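DsrH (Allochromatium vinosum, PDB 2HY5) is a subunit of the DsrEFH complex, which probably takes part in sulfur transfer during the oxidation of stored sulfur. Local coordinates at residues 59-64 with 78-83; 36-41 with 69-74; 5-10 with 28-33; 10-15 with 42-47. All coordinates share one frame; numbering follows the deposited sequence.

Interaction 1: residues 59-64 with 78-83; sequences LYVLGP and PGISVV
Tyr60 and Val83 cross obliquely on one face of the sheet: the ring atom CD2 of Tyr60 lies 3.7 Å from CG1 of Val83, and Ser81 CB approaches the same CD2 atom. CG of Tyr60 stands anti to its carbonyl carbon (chi1 -58°), which brings the CD2 side of the ring alongside Ser81 and Val83. On the other face Val61 and Val82 lie side by side and point the same way, with Val61 CG1 3.7 Å from Val82 CG2, while Leu59 crosses Ile80 obliquely through CB and CG1. Replacing Tyr60 by an alanine would probably leave Ser81 CB and Val83 CG1 without their aromatic neighbour and loosen the packing against Leu91 of helix 85-94. Beneath these side chains runs parallel beta pairing, the two strands of a beta-alpha-beta unit whose connection holds helix 63-68. Val61 is bonded through both N and O, to Ser81 O and from Val83 N, the latter nearly straight at 169°. Gly63 N closes the series on Val83 O at 2.7 Å, just where the helix starts. At the opposite end one water accepts from Leu59 N and donates to Gly79 O; a second donates to Leu59 O and meets Ser81 OG at 2.7 Å.

Interaction 2: residues 36-41 with 69-74; sequences GIYAAL and RGFSDE
Apolar contact carries most of this meeting between two loops. Leu41 CD1 sits almost exactly over the middle of the Phe71 ring, 3.5 Å from its centroid and 7° off the ring normal, a CH-pi contact. CG of Leu41 is anti to the carbonyl carbon and its chi2 is extended (-180°), so CD1 reaches the ring centre while CD2 lies beside the CB end of the ring, 4.0 Å from Phe71 CB. Tyr38 comes to the same phenylalanine from another direction: the two side chains cross at about a right angle, and Tyr38 CE2 is 3.9 Å from Phe71 CE1. Tyr49 of the neighbouring DsrF chain stacks on Tyr38.

The second kind is the run of Arg69 methylenes past the phenol. The chain, extended from CG to NE, crosses Tyr38 at about a right angle, and both CG and CD lie 3.3 Å from Tyr38 OH. Ring and guanidinium planes are 70° apart, and Ile37 CG2 crosses the chain obliquely, 4.2 Å from Arg69 CD.

Polar contact is through water. Tyr38 OH donates to a water at 2.7 Å, which donates in turn to Arg69 O. The guanidinium itself is held by salt bridges, NH1 to Asp65 and NH2 to Asp35, which fix it and pair its charge.

Gly70, with positive phi, is the C-prime residue of the Schellman motif ending helix 63-68. Leu66 of that helix packs on Ile37, Leu41 and Phe71, and Ile37 also rests on Val61 of strand 58-62.

Interaction 3: residues 5-10 with 28-33; sequences HTVNKS and ASVLLF
Ala28 opens the segment with CB at the edge of the His5 imidazole, 4.0 Å from NE2; the ring's ND1 is hydrogen-bonded to Trp101. Ser29 O then takes the His5 N-H in an almost straight bond of 2.8 Å (175°). Val30 faces the same side of the sheet as His5, its CG2 near His5 CB. Leu31 is gripped at both backbone ends: its N donates to His5 O nearly along the C=O axis, and its O accepts from Val7 N. Leu32 turns back to the Val30 side, where CD2 lies 3.9 Å from Val7 CB. Phe33 ends the run, its N donating to Val7 O at 3.1 Å. Its CG occupies the crowded position between backbone N and carbonyl carbon (chi1 71°), bringing the ring over to the first segment: Asn8 CB rests over one face, offset toward the rim, and Thr6 CB is 3.7 Å from CE1. An alanine at Phe33 would probably strip Thr6 and Asn8 of this cover and lose the edge-to-face meeting with Phe88. The strands are parallel neighbours of a beta-alpha-beta unit connected through helix 16-23, whose Cys20 packs on His5, Val7 and Val30, with strands 58-62 and 97-101 flanking them.

Interaction 4: residues 10-15 with 42-47; sequences SPFERN and AGTRVE
The Phe12 ring carries the apolar contact. With CG anti to the carbonyl carbon (chi1 -45°), it reaches across to the 42-47 loop and meets Thr44 at about a right angle: Thr44 CB lies at the ring edge, 3.6 Å from CZ. Val46 approaches obliquely, CG1 4.0 Å from Phe12 CE2, while its other methyl, CG2, is 4.2 Å from Pro11 CG. That same Pro11 CG sits over the centre of the phenylalanine ring, so the proline backs one face as the edge meets the other loop.

The one charged group in the contact is Arg45. Bent at chi3 (63°), it slides past Phe12 in the opposite direction and places NH2 at the ring edge, 3.8 Å from CD2, with the guanidinium and ring planes 69° apart.

No hydrogen bond crosses between the two loops. Ser10 OG accepts from Phe12 N at 3.1 Å and also bonds Asp46 of a DsrF chain; Thr44 OG1 accepts from Val46 N at 3.1 Å. Arg90 of DsrF packs on both Phe12 and Thr44.

Each loop carries an ST turn, at Ser10 and at Thr44, and the two loops follow parallel strands 3-7 and 29-32 and lead into helices 16-23 and 47-53 of this alpha/beta fold.

Overall arrangement
Interactions 1 and 3 belong to one parallel sheet: strands 58-62 and 29-32 are neighbours, joined by Tyr60 to Val30 and Leu32, and backbone hydrogen bonds dominate both. Interaction 3 is central and wholly buried, whereas interaction 1 lies at strand 81-83, an outermost strand of this chain, and is partly exposed and wetted by two waters. Interactions 2 and 4 join loops instead, with no direct hydrogen bond across either; side-chain packing does the work, and both border DsrF. They touch where Ala39 meets Pro11 and Tyr38 meets Phe12. Ile37 ties interaction 2 to the sheet through Val61 and Leu32, and Ser10 is shared by interactions 3 and 4.

Interaction 1: residues 59-64 with 78-83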
loop_
_atom_site.group_PDB
_atom_site.type_symbol
_atom_site.label_atom_id
_atom_site.label_comp_id
_atom_site.label_asym_id
_atom_site.label_seq_id
_atom_site.Cartn_x
_atom_site.Cartn_y
_atom_site.Cartn_z
ATOM N N LEU C 59 18.937 13.855 11.877
ATOM C CA LEU C 59 17.802 12.934 11.900
ATOM C C LEU C 59 16.804 13.290 12.993
ATOM O O LEU C 59 17.187 13.645 14.112
ATOM C CB LEU C 59 18.290 11.499 12.121
ATOM C CG LEU C 59 19.352 10.934 11.177
ATOM C CD1 LEU C 59 19.603 9.472 11.536
ATOM C CD2 LEU C 59 18.900 11.060 9.730
ATOM N N TYR C 60 15.522 13.183 12.658
ATOM C CA TYR C 60 14.437 13.480 13.587
ATOM C C TYR C 60 13.426 12.349 13.536
ATOM O O TYR C 60 13.295 11.676 12.515
ATOM C CB TYR C 60 13.724 14.775 13.194
ATOM C CG TYR C 60 14.620 15.982 13.129
ATOM C CD1 TYR C 60 15.446 16.204 12.027
ATOM C CD2 TYR C 60 14.661 16.893 14.181
ATOM C CE1 TYR C 60 16.291 17.311 11.977
ATOM C CE2 TYR C 60 15.505 18.003 14.141
ATOM C CZ TYR C 60 16.316 18.202 13.039
ATOM O OH TYR C 60 17.167 19.283 13.013
ATOM N N VAL C 61 12.715 12.145 14.637
ATOM C CA VAL C 61 11.701 11.105 14.698
ATOM C C VAL C 61 10.463 11.716 15.339
ATOM O O VAL C 61 10.575 12.501 16.276
ATOM C CB VAL C 61 12.201 9.888 15.526
ATOM C CG1 VAL C 61 12.491 10.296 16.960
ATOM C CG2 VAL C 61 11.170 8.776 15.488
ATOM N N LEU C 62 9.283 11.372 14.827
ATOM C CA LEU C 62 8.046 11.933 15.363
ATOM C C LEU C 62 7.614 11.221 16.644
ATOM O O LEU C 62 7.216 10.057 16.623
ATOM C CB LEU C 62 6.938 11.863 14.302
ATOM C CG LEU C 62 5.651 12.630 14.616
ATOM C CD1 LEU C 62 5.929 14.128 14.731
ATOM C CD2 LEU C 62 4.647 12.368 13.509
ATOM N N GLY C 63 7.705 11.943 17.760
ATOM C CA GLY C 63 7.352 11.398 19.060
ATOM C C GLY C 63 5.979 10.759 19.160
ATOM O O GLY C 63 5.846 9.693 19.761
ATOM N N PRO C 64 4.933 11.391 18.607
ATOM C CA PRO C 64 3.586 10.817 18.667
ATOM C C PRO C 64 3.520 9.412 18.064
ATOM O O PRO C 64 2.865 8.527 18.621
ATOM C CB PRO C 64 2.751 11.833 17.898
ATOM C CG PRO C 64 3.416 13.125 18.255
ATOM C CD PRO C 64 4.884 12.775 18.097
ATOM N N PRO C 78 20.793 7.484 20.144
ATOM C CA PRO C 78 21.273 8.806 20.554
ATOM C C PRO C 78 21.695 9.645 19.354
ATOM O O PRO C 78 22.481 9.199 18.518
ATOM C CB PRO C 78 22.446 8.474 21.471
ATOM C CG PRO C 78 21.997 7.195 22.114
ATOM C CD PRO C 78 21.444 6.423 20.933
ATOM N N GLY C 79 21.169 10.862 19.266
ATOM C CA GLY C 79 21.513 11.722 18.148
ATOM C C GLY C 79 20.298 12.077 17.321
ATOM O O GLY C 79 20.263 13.117 16.662
ATOM N N ILE C 80 19.302 11.197 17.339
ATOM C CA ILE C 80 18.066 11.442 16.608
ATOM C C ILE C 80 17.175 12.272 17.526
ATOM O O ILE C 80 16.835 11.840 18.623
ATOM C CB ILE C 80 17.344 10.128 16.265
ATOM C CG1 ILE C 80 18.259 9.248 15.413
ATOM C CG2 ILE C 80 16.055 10.425 15.506
ATOM C CD1 ILE C 80 17.627 7.943 14.980
ATOM N N SER C 81 16.810 13.467 17.074
ATOM C CA SER C 81 15.977 14.366 17.863
ATOM C C SER C 81 14.510 13.991 17.754
ATOM O O SER C 81 14.005 13.790 16.656
ATOM C CB SER C 81 16.147 15.806 17.374
ATOM O OG SER C 81 17.490 16.236 17.477
ATOM N N VAL C 82 13.831 13.910 18.894
ATOM C CA VAL C 82 12.410 13.579 18.917
ATOM C C VAL C 82 11.623 14.886 18.835
ATOM O O VAL C 82 11.871 15.813 19.605
ATOM C CB VAL C 82 12.034 12.832 20.214
ATOM C CG1 VAL C 82 10.556 12.459 20.205
ATOM C CG2 VAL C 82 12.896 11.584 20.356
ATOM N N VAL C 83 10.690 14.954 17.888
ATOM C CA VAL C 83 9.868 16.145 17.690
ATOM C C VAL C 83 8.379 15.787 17.678
ATOM O O VAL C 83 8.015 14.626 17.503
ATOM C CB VAL C 83 10.198 16.828 16.349
ATOM C CG1 VAL C 83 11.669 17.223 16.311
ATOM C CG2 VAL C 83 9.868 15.887 15.193
HETATM O O HOH W 1 20.649 14.231 14.148
HETATM O O HOH W 2 18.666 16.010 15.056
#

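Interaction 2: residues 36-41 with 69-74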
loop_
_atom_site.group_PDB
_atom_site.type_symbol
_atom_site.label_atom_id
_atom_site.label_comp_id
_atom_site.label_asym_id
_atom_site.label_seq_id
_atom_site.Cartn_x
_atom_site.Cartn_y
_atom_site.Cartn_z
ATOM N N GLY C 36 7.952 4.682 9.800
ATOM C CA GLY C 36 9.366 4.967 9.629
ATOM C C GLY C 36 10.071 5.055 10.977
ATOM O O GLY C 36 11.298 4.933 11.060
ATOM N N ILE C 37 9.281 5.271 12.030
ATOM C CA ILE C 37 9.765 5.392 13.412
ATOM C C ILE C 37 10.645 4.232 13.880
ATOM O O ILE C 37 11.580 4.418 14.656
ATOM C CB ILE C 37 8.554 5.523 14.380
ATOM C CG1 ILE C 37 8.448 6.959 14.872
ATOM C CG2 ILE C 37 8.640 4.518 15.526
ATOM C CD1 ILE C 37 8.102 7.923 13.796
ATOM N N TYR C 38 10.339 3.033 13.406
ATOM C CA TYR C 38 11.092 1.859 13.820
ATOM C C TYR C 38 12.585 1.949 13.500
ATOM O O TYR C 38 13.408 1.352 14.191
ATOM C CB TYR C 38 10.477 0.613 13.187
ATOM C CG TYR C 38 9.061 0.360 13.658
ATOM C CD1 TYR C 38 7.989 0.393 12.764
ATOM C CD2 TYR C 38 8.794 0.077 14.995
ATOM C CE1 TYR C 38 6.690 0.149 13.191
ATOM C CE2 TYR C 38 7.494 -0.174 15.436
ATOM C CZ TYR C 38 6.445 -0.135 14.524
ATOM O OH TYR C 38 5.156 -0.397 14.932
ATOM N N ALA C 39 12.928 2.699 12.461
ATOM C CA ALA C 39 14.326 2.856 12.080
ATOM C C ALA C 39 15.115 3.651 13.123
ATOM O O ALA C 39 16.334 3.555 13.183
ATOM C CB ALA C 39 14.420 3.546 10.722
ATOM N N ALA C 40 14.419 4.426 13.946
ATOM C CA ALA C 40 15.091 5.243 14.956
ATOM C C ALA C 40 15.401 4.505 16.256
ATOM O O ALA C 40 16.067 5.045 17.140
ATOM C CB ALA C 40 14.248 6.479 15.253
ATOM N N LEU C 41 14.933 3.267 16.366
ATOM C CA LEU C 41 15.135 2.484 17.579
ATOM C C LEU C 41 16.507 1.822 17.710
ATOM O O LEU C 41 17.013 1.203 16.774
ATOM C CB LEU C 41 14.040 1.427 17.682
ATOM C CG LEU C 41 12.622 1.998 17.623
ATOM C CD1 LEU C 41 11.620 0.862 17.736
ATOM C CD2 LEU C 41 12.418 3.011 18.745
ATOM N N ARG C 69 3.458 3.460 19.049
ATOM C CA ARG C 69 3.945 2.121 18.773
ATOM C C ARG C 69 4.621 1.437 19.956
ATOM O O ARG C 69 5.152 0.337 19.823
ATOM C CB ARG C 69 4.835 2.162 17.533
ATOM C CG ARG C 69 4.001 2.431 16.277
ATOM C CD ARG C 69 4.836 2.879 15.102
ATOM N NE ARG C 69 4.035 3.080 13.896
ATOM C CZ ARG C 69 3.212 4.106 13.695
ATOM N NH1 ARG C 69 3.066 5.044 14.626
ATOM N NH2 ARG C 69 2.553 4.204 12.551
ATOM N N GLY C 70 4.578 2.094 21.114
ATOM C CA GLY C 70 5.126 1.520 22.332
ATOM C C GLY C 70 6.540 1.873 22.746
ATOM O O GLY C 70 7.123 1.183 23.581
ATOM N N PHE C 71 7.102 2.942 22.200
ATOM C CA PHE C 71 8.468 3.297 22.564
ATOM C C PHE C 71 8.637 4.685 23.154
ATOM O O PHE C 71 8.049 5.652 22.674
ATOM C CB PHE C 71 9.385 3.132 21.351
ATOM C CG PHE C 71 9.296 1.775 20.723
ATOM C CD1 PHE C 71 8.349 1.510 19.736
ATOM C CD2 PHE C 71 10.108 0.738 21.168
ATOM C CE1 PHE C 71 8.210 0.226 19.204
ATOM C CE2 PHE C 71 9.977 -0.545 20.646
ATOM C CZ PHE C 71 9.023 -0.802 19.662
ATOM N N SER C 72 9.441 4.769 24.211
ATOM C CA SER C 72 9.713 6.047 24.858
ATOM C C SER C 72 10.925 6.666 24.169
ATOM O O SER C 72 11.645 5.982 23.443
ATOM C CB SER C 72 10.002 5.843 26.349
ATOM O OG SER C 72 11.141 5.025 26.532
ATOM N N ASP C 73 11.151 7.954 24.397
ATOM C CA ASP C 73 12.265 8.664 23.772
ATOM C C ASP C 73 13.626 8.054 24.076
ATOM O O ASP C 73 14.572 8.204 23.301
ATOM C CB ASP C 73 12.271 10.126 24.222
ATOM C CG ASP C 73 10.991 10.855 23.863
ATOM O OD1 ASP C 73 10.858 12.039 24.243
ATOM O OD2 ASP C 73 10.117 10.251 23.204
ATOM N N GLU C 74 13.715 7.369 25.209
ATOM C CA GLU C 74 14.963 6.756 25.645
ATOM C C GLU C 74 15.344 5.547 24.801
ATOM O O GLU C 74 16.477 5.070 24.862
ATOM C CB GLU C 74 14.857 6.338 27.117
ATOM C CG GLU C 74 13.563 6.773 27.796
ATOM C CD GLU C 74 13.405 8.281 27.812
ATOM O OE1 GLU C 74 14.261 8.944 28.424
ATOM O OE2 GLU C 74 12.441 8.811 27.215
HETATM O O HOH W 3 4.798 -1.310 17.489
#

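Interaction 3: residues 5-10 with 28-33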
loop_
_atom_site.group_PDB
_atom_site.type_symbol
_atom_site.label_atom_id
_atom_site.label_comp_id
_atom_site.label_asym_id
_atom_site.label_seq_id
_atom_site.Cartn_x
_atom_site.Cartn_y
_atom_site.Cartn_z
ATOM N N HIS C 5 13.805 15.446 4.131
ATOM C CA HIS C 5 13.310 14.196 3.568
ATOM C C HIS C 5 12.374 13.573 4.591
ATOM O O HIS C 5 12.672 13.569 5.788
ATOM C CB HIS C 5 14.469 13.229 3.318
ATOM C CG HIS C 5 15.507 13.754 2.378
ATOM N ND1 HIS C 5 15.443 13.565 1.014
ATOM C CD2 HIS C 5 16.635 14.471 2.602
ATOM C CE1 HIS C 5 16.483 14.139 0.439
ATOM N NE2 HIS C 5 17.224 14.699 1.381
ATOM N N THR C 6 11.239 13.052 4.136
ATOM C CA THR C 6 10.322 12.398 5.059
ATOM C C THR C 6 10.247 10.922 4.691
ATOM O O THR C 6 10.167 10.567 3.513
ATOM C CB THR C 6 8.901 13.013 5.011
ATOM O OG1 THR C 6 8.349 12.867 3.697
ATOM C CG2 THR C 6 8.946 14.494 5.385
ATOM N N VAL C 7 10.305 10.066 5.704
ATOM C CA VAL C 7 10.242 8.618 5.496
ATOM C C VAL C 7 9.157 8.077 6.413
ATOM O O VAL C 7 9.265 8.198 7.636
ATOM C CB VAL C 7 11.587 7.943 5.844
ATOM C CG1 VAL C 7 11.474 6.435 5.671
ATOM C CG2 VAL C 7 12.692 8.497 4.951
ATOM N N ASN C 8 8.120 7.476 5.834
ATOM C CA ASN C 8 7.019 6.965 6.648
ATOM C C ASN C 8 6.844 5.458 6.652
ATOM O O ASN C 8 5.880 4.957 7.221
ATOM C CB ASN C 8 5.701 7.602 6.203
ATOM C CG ASN C 8 5.263 7.130 4.828
ATOM O OD1 ASN C 8 4.077 7.150 4.501
ATOM N ND2 ASN C 8 6.223 6.713 4.010
ATOM N N LYS C 9 7.763 4.740 6.019
ATOM C CA LYS C 9 7.668 3.286 5.947
ATOM C C LYS C 9 8.759 2.582 6.736
ATOM O O LYS C 9 9.878 3.076 6.848
ATOM C CB LYS C 9 7.719 2.842 4.484
ATOM C CG LYS C 9 6.363 2.514 3.881
ATOM C CD LYS C 9 5.328 3.574 4.195
ATOM C CE LYS C 9 3.954 3.195 3.662
ATOM N NZ LYS C 9 3.395 1.959 4.269
ATOM N N SER C 10 8.416 1.417 7.274
ATOM C CA SER C 10 9.346 0.610 8.049
ATOM C C SER C 10 10.570 0.241 7.217
ATOM O O SER C 10 10.448 -0.122 6.045
ATOM C CB SER C 10 8.653 -0.670 8.521
ATOM O OG SER C 10 9.596 -1.614 8.989
ATOM N N ALA C 28 21.428 17.952 5.083
ATOM C CA ALA C 28 20.002 17.703 4.915
ATOM C C ALA C 28 19.400 17.128 6.190
ATOM O O ALA C 28 20.113 16.648 7.073
ATOM C CB ALA C 28 19.773 16.744 3.752
ATOM N N SER C 29 18.078 17.183 6.284
ATOM C CA SER C 29 17.384 16.649 7.442
ATOM C C SER C 29 16.476 15.512 7.005
ATOM O O SER C 29 15.975 15.502 5.882
ATOM C CB SER C 29 16.558 17.740 8.123
ATOM O OG SER C 29 17.395 18.751 8.655
ATOM N N VAL C 30 16.280 14.552 7.898
ATOM C CA VAL C 30 15.424 13.414 7.619
ATOM C C VAL C 30 14.476 13.229 8.794
ATOM O O VAL C 30 14.901 13.194 9.951
ATOM C CB VAL C 30 16.245 12.113 7.434
ATOM C CG1 VAL C 30 15.312 10.951 7.153
ATOM C CG2 VAL C 30 17.237 12.270 6.293
ATOM N N LEU C 31 13.184 13.134 8.495
ATOM C CA LEU C 31 12.185 12.929 9.531
ATOM C C LEU C 31 11.522 11.585 9.346
ATOM O O LEU C 31 11.013 11.266 8.265
ATOM C CB LEU C 31 11.104 14.013 9.497
ATOM C CG LEU C 31 9.938 13.714 10.454
ATOM C CD1 LEU C 31 10.405 13.850 11.903
ATOM C CD2 LEU C 31 8.787 14.658 10.184
ATOM N N LEU C 32 11.526 10.806 10.416
ATOM C CA LEU C 32 10.917 9.490 10.419
ATOM C C LEU C 32 9.570 9.619 11.115
ATOM O O LEU C 32 9.502 10.078 12.254
ATOM C CB LEU C 32 11.799 8.519 11.199
ATOM C CG LEU C 32 13.248 8.404 10.716
ATOM C CD1 LEU C 32 14.070 7.599 11.730
ATOM C CD2 LEU C 32 13.271 7.744 9.342
ATOM N N PHE C 33 8.497 9.248 10.427
ATOM C CA PHE C 33 7.187 9.306 11.055
ATOM C C PHE C 33 6.370 8.097 10.614
ATOM O O PHE C 33 6.792 7.357 9.728
ATOM C CB PHE C 33 6.483 10.654 10.788
ATOM C CG PHE C 33 6.009 10.859 9.374
ATOM C CD1 PHE C 33 6.903 10.877 8.308
ATOM C CD2 PHE C 33 4.662 11.099 9.117
ATOM C CE1 PHE C 33 6.463 11.138 7.010
ATOM C CE2 PHE C 33 4.213 11.361 7.825
ATOM C CZ PHE C 33 5.115 11.381 6.770
#

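Interaction 4: residues 10-15 with 42-47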
loop_
_atom_site.group_PDB
_atom_site.type_symbol
_atom_site.label_atom_id
_atom_site.label_comp_id
_atom_site.label_asym_id
_atom_site.label_seq_id
_atom_site.Cartn_x
_atom_site.Cartn_y
_atom_site.Cartn_z
ATOM N N SER C 10 8.416 1.417 7.274
ATOM C CA SER C 10 9.346 0.610 8.049
ATOM C C SER C 10 10.570 0.241 7.217
ATOM O O SER C 10 10.448 -0.122 6.045
ATOM C CB SER C 10 8.653 -0.670 8.521
ATOM O OG SER C 10 9.596 -1.614 8.989
ATOM N N PRO C 11 11.768 0.334 7.814
ATOM C CA PRO C 11 13.011 0.003 7.115
ATOM C C PRO C 11 13.145 -1.506 6.917
ATOM O O PRO C 11 13.991 -1.967 6.157
ATOM C CB PRO C 11 14.081 0.572 8.042
ATOM C CG PRO C 11 13.470 0.381 9.392
ATOM C CD PRO C 11 12.045 0.841 9.170
ATOM N N PHE C 12 12.306 -2.270 7.610
ATOM C CA PHE C 12 12.339 -3.724 7.499
ATOM C C PHE C 12 11.306 -4.170 6.474
ATOM O O PHE C 12 11.372 -5.280 5.941
ATOM C CB PHE C 12 12.024 -4.361 8.853
ATOM C CG PHE C 12 12.759 -3.731 10.003
ATOM C CD1 PHE C 12 12.076 -2.978 10.951
ATOM C CD2 PHE C 12 14.139 -3.858 10.118
ATOM C CE1 PHE C 12 12.756 -2.357 11.997
ATOM C CE2 PHE C 12 14.831 -3.239 11.162
ATOM C CZ PHE C 12 14.138 -2.487 12.102
ATOM N N GLU C 13 10.357 -3.283 6.203
ATOM C CA GLU C 13 9.275 -3.551 5.266
ATOM C C GLU C 13 9.541 -3.004 3.865
ATOM O O GLU C 13 9.333 -3.703 2.870
ATOM C CB GLU C 13 7.979 -2.948 5.816
ATOM C CG GLU C 13 6.763 -3.123 4.923
ATOM C CD GLU C 13 6.433 -4.580 4.657
ATOM O OE1 GLU C 13 5.393 -4.848 4.021
ATOM O OE2 GLU C 13 7.213 -5.463 5.078
ATOM N N ARG C 14 9.996 -1.756 3.795
ATOM C CA ARG C 14 10.268 -1.094 2.517
ATOM C C ARG C 14 11.706 -0.606 2.373
ATOM O O ARG C 14 12.445 -0.496 3.355
ATOM C CB ARG C 14 9.343 0.112 2.332
ATOM C CG ARG C 14 8.252 -0.060 1.293
ATOM C CD ARG C 14 6.974 -0.580 1.916
ATOM N NE ARG C 14 5.799 -0.091 1.200
ATOM C CZ ARG C 14 4.547 -0.330 1.573
ATOM N NH1 ARG C 14 4.304 -1.054 2.656
ATOM N NH2 ARG C 14 3.538 0.166 0.870
ATOM N N ASN C 15 12.071 -0.280 1.137
ATOM C CA ASN C 15 13.407 0.197 0.800
ATOM C C ASN C 15 13.507 1.724 0.859
ATOM O O ASN C 15 14.542 2.295 0.532
ATOM C CB ASN C 15 13.767 -0.274 -0.609
ATOM C CG ASN C 15 12.951 0.422 -1.685
ATOM O OD1 ASN C 15 11.764 0.703 -1.503
ATOM N ND2 ASN C 15 13.584 0.696 -2.822
ATOM N N ALA C 42 17.107 1.957 18.887
ATOM C CA ALA C 42 18.410 1.361 19.133
ATOM C C ALA C 42 18.277 -0.159 19.144
ATOM O O ALA C 42 17.239 -0.695 19.531
ATOM C CB ALA C 42 18.959 1.846 20.469
ATOM N N GLY C 43 19.322 -0.842 18.693
ATOM C CA GLY C 43 19.321 -2.295 18.698
ATOM C C GLY C 43 18.781 -3.055 17.500
ATOM O O GLY C 43 18.850 -4.286 17.484
ATOM N N THR C 44 18.249 -2.360 16.500
ATOM C CA THR C 44 17.713 -3.054 15.327
ATOM C C THR C 44 18.815 -3.393 14.332
ATOM O O THR C 44 19.962 -2.971 14.489
ATOM C CB THR C 44 16.668 -2.216 14.580
ATOM O OG1 THR C 44 17.337 -1.262 13.747
ATOM C CG2 THR C 44 15.753 -1.493 15.558
ATOM N N ARG C 45 18.452 -4.145 13.299
ATOM C CA ARG C 45 19.403 -4.555 12.274
ATOM C C ARG C 45 19.864 -3.386 11.399
ATOM O O ARG C 45 20.818 -3.520 10.633
ATOM C CB ARG C 45 18.780 -5.642 11.394
ATOM C CG ARG C 45 19.786 -6.419 10.564
ATOM C CD ARG C 45 19.100 -7.364 9.589
ATOM N NE ARG C 45 18.288 -6.639 8.616
ATOM C CZ ARG C 45 16.961 -6.565 8.650
ATOM N NH1 ARG C 45 16.285 -7.175 9.611
ATOM N NH2 ARG C 45 16.309 -5.876 7.724
ATOM N N VAL C 46 19.190 -2.241 11.503
ATOM C CA VAL C 46 19.577 -1.086 10.700
ATOM C C VAL C 46 20.227 0.027 11.511
ATOM O O VAL C 46 20.513 1.093 10.975
ATOM C CB VAL C 46 18.371 -0.486 9.926
ATOM C CG1 VAL C 46 17.733 -1.551 9.050
ATOM C CG2 VAL C 46 17.357 0.097 10.896
ATOM N N GLU C 47 20.468 -0.219 12.795
ATOM C CA GLU C 47 21.089 0.793 13.649
ATOM C C GLU C 47 22.420 1.281 13.077
ATOM O O GLU C 47 22.707 2.477 13.086
ATOM C CB GLU C 47 21.323 0.246 15.063
ATOM C CG GLU C 47 21.887 1.289 16.023
ATOM C CD GLU C 47 22.330 0.709 17.354
ATOM O OE1 GLU C 47 21.520 0.033 18.015
ATOM O OE2 GLU C 47 23.496 0.937 17.743
#